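Local coordinates for oxalate oxidase (Hordeum vulgare, PDB 1FI2) that oxidises oxalate with dioxygen to carbon dioxide and hydrogen peroxide, and also has superoxide dismutase activity, as a manganese-containing homohexamer, at the interface of chains A and B. Sequence-based numbering; all coordinates share one arbitrary frame. Chains: chain A/B, Oxalate oxidase.

The interface of chains A and B. Residues chain A 1-2, 4-5, 71; chain B 1-2, 133, 154.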
loop_
_atom_site.group_PDB
_atom_site.type_symbol
_atom_site.label_atom_id
_atom_site.label_comp_id
_atom_site.label_asym_id
_atom_site.label_seq_id
_atom_site.Cartn_x
_atom_site.Cartn_y
_atom_site.Cartn_z
ATOM N N THR A 1 -0.412 4.035 -4.286
ATOM C CA THR A 1 -1.697 3.975 -5.022
ATOM C C THR A 1 -2.867 4.154 -4.063
ATOM O O THR A 1 -2.689 3.992 -2.866
ATOM C CB THR A 1 -1.955 2.634 -5.731
ATOM O OG1 THR A 1 -1.740 1.561 -4.808
ATOM C CG2 THR A 1 -1.048 2.472 -6.929
ATOM N N ASP A 2 -4.036 4.423 -4.631
ATOM C CA ASP A 2 -5.227 4.594 -3.807
ATOM C C ASP A 2 -5.320 3.511 -2.736
ATOM O O ASP A 2 -5.080 2.337 -3.012
ATOM C CB ASP A 2 -6.477 4.459 -4.678
ATOM C CG ASP A 2 -6.791 5.610 -5.596
ATOM O OD1 ASP A 2 -5.942 6.497 -5.833
ATOM O OD2 ASP A 2 -7.955 5.643 -6.061
ATOM N N ASP A 4 -6.815 0.572 -0.546
ATOM C CA ASP A 4 -7.740 -0.502 -0.905
ATOM C C ASP A 4 -9.082 -0.312 -0.197
ATOM O O ASP A 4 -9.152 0.354 0.830
ATOM C CB ASP A 4 -7.168 -1.864 -0.504
ATOM C CG ASP A 4 -6.171 -2.459 -1.476
ATOM O OD1 ASP A 4 -5.881 -3.671 -1.362
ATOM O OD2 ASP A 4 -5.701 -1.740 -2.381
ATOM N N PRO A 5 -10.145 -0.893 -0.733
ATOM C CA PRO A 5 -11.468 -0.815 -0.138
ATOM C C PRO A 5 -11.584 -1.712 1.085
ATOM O O PRO A 5 -10.880 -2.719 1.201
ATOM C CB PRO A 5 -12.386 -1.277 -1.265
ATOM C CG PRO A 5 -11.550 -2.236 -2.045
ATOM C CD PRO A 5 -10.137 -1.713 -1.972
ATOM N N GLY A 71 -10.423 2.241 -6.497
ATOM C CA GLY A 71 -9.125 2.438 -7.080
ATOM C C GLY A 71 -9.076 2.623 -8.573
ATOM O O GLY A 71 -8.017 2.362 -9.134
ATOM N N THR B 1 -3.310 -3.634 -3.265
ATOM C CA THR B 1 -3.106 -3.457 -4.722
ATOM C C THR B 1 -1.640 -3.668 -5.083
ATOM O O THR B 1 -0.795 -3.617 -4.203
ATOM C CB THR B 1 -3.453 -2.051 -5.241
ATOM O OG1 THR B 1 -2.809 -1.071 -4.421
ATOM C CG2 THR B 1 -4.948 -1.825 -5.236
ATOM N N ASP B 2 -1.388 -3.838 -6.375
ATOM C CA ASP B 2 -0.017 -4.028 -6.833
ATOM C C ASP B 2 0.932 -3.038 -6.166
ATOM O O ASP B 2 0.617 -1.856 -6.043
ATOM C CB ASP B 2 0.061 -3.767 -8.338
ATOM C CG ASP B 2 -0.522 -4.822 -9.240
ATOM O OD1 ASP B 2 -1.264 -5.720 -8.787
ATOM O OD2 ASP B 2 -0.181 -4.766 -10.446
ATOM N N ARG B 133 -13.111 -5.284 -6.674
ATOM C CA ARG B 133 -12.118 -6.312 -6.396
ATOM C C ARG B 133 -12.678 -7.550 -5.727
ATOM O O ARG B 133 -13.338 -7.513 -4.690
ATOM C CB ARG B 133 -11.039 -5.557 -5.617
ATOM C CG ARG B 133 -10.730 -5.853 -4.194
ATOM C CD ARG B 133 -9.606 -5.054 -3.577
ATOM N NE ARG B 133 -8.480 -4.680 -4.373
ATOM C CZ ARG B 133 -7.376 -5.147 -4.883
ATOM N NH1 ARG B 133 -6.901 -6.377 -4.762
ATOM N NH2 ARG B 133 -6.597 -4.327 -5.599
ATOM N N ASN B 154 -6.762 -2.840 -12.229
ATOM C CA ASN B 154 -5.786 -2.137 -11.397
ATOM C C ASN B 154 -4.726 -3.091 -10.858
ATOM O O ASN B 154 -4.243 -2.982 -9.742
ATOM C CB ASN B 154 -6.467 -1.339 -10.314
ATOM C CG ASN B 154 -7.168 -1.991 -9.168
ATOM O OD1 ASN B 154 -7.744 -3.057 -9.294
ATOM N ND2 ASN B 154 -7.110 -1.288 -8.033
HETATM O O HOH W 1 -5.538 1.324 -7.914
#
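Two copies of the N-terminal segment meet here on a two-fold axis. The patch is part of a symmetric interface within the germin homohexamer, which is a trimer of dimers. Each contact off the axis recurs with the chains exchanged. Every residue in it lies in a loop.

The tight part is built around the first residues. A:Thr1 and B:Thr1 point at each other tip to tip. Their hydroxyl oxygens, A:Thr1 OG1 and B:Thr1 OG1, share a hydrogen bond of 2.9 Å. The structure does not show which hydroxyl donates, and by symmetry neither is preferred. In both residues OG1 sits between the backbone N and the carbonyl carbon (chi1 50°). CG2 is then anti to the carbonyl carbon.

A:Asp4 and B:Thr1 run alongside each other, head to tail. The CG of A:Asp4 lies beside the backbone N, anti to the carbonyl carbon, and the carboxylate meets the N-terminal amine of chain B. B:Thr1 N donates to A:Asp4 OD2 at 3.2 Å, on the syn lone pair of that oxygen. The bond to A:Asp4 OD1 is weak. The pairing would probably help to neutralise the chain terminus. The methyl B:Thr1 CG2 lies beside the same carboxylate, 4.0 Å from A:Asp4 CG.

B:Arg133 crosses A:Asp4 at about a right angle. A:Asp4 OD1 stands 4.0 Å above the centre of the B:Arg133 guanidinium, so it faces the plane rather than an N-H. The two flat groups are only 20° from parallel. Their opposite charges may attract, but no salt bridge forms. Further back, the bent arginine chain lays its CD against the ring of A:Pro5, with A:Pro5 CD 3.7 Å from B:Arg133 CD.

The looser side is bridged by water. A:Gly71 O and B:Asn154 ND2 are 3.9 Å apart and do not bond directly. One water joins them, 3.0 Å from the carbonyl oxygen A:Gly71 O. It also bonds the side-chain amide nitrogen B:Asn154 ND2 at 3.1 Å, nearly straight at the hydrogen (177°).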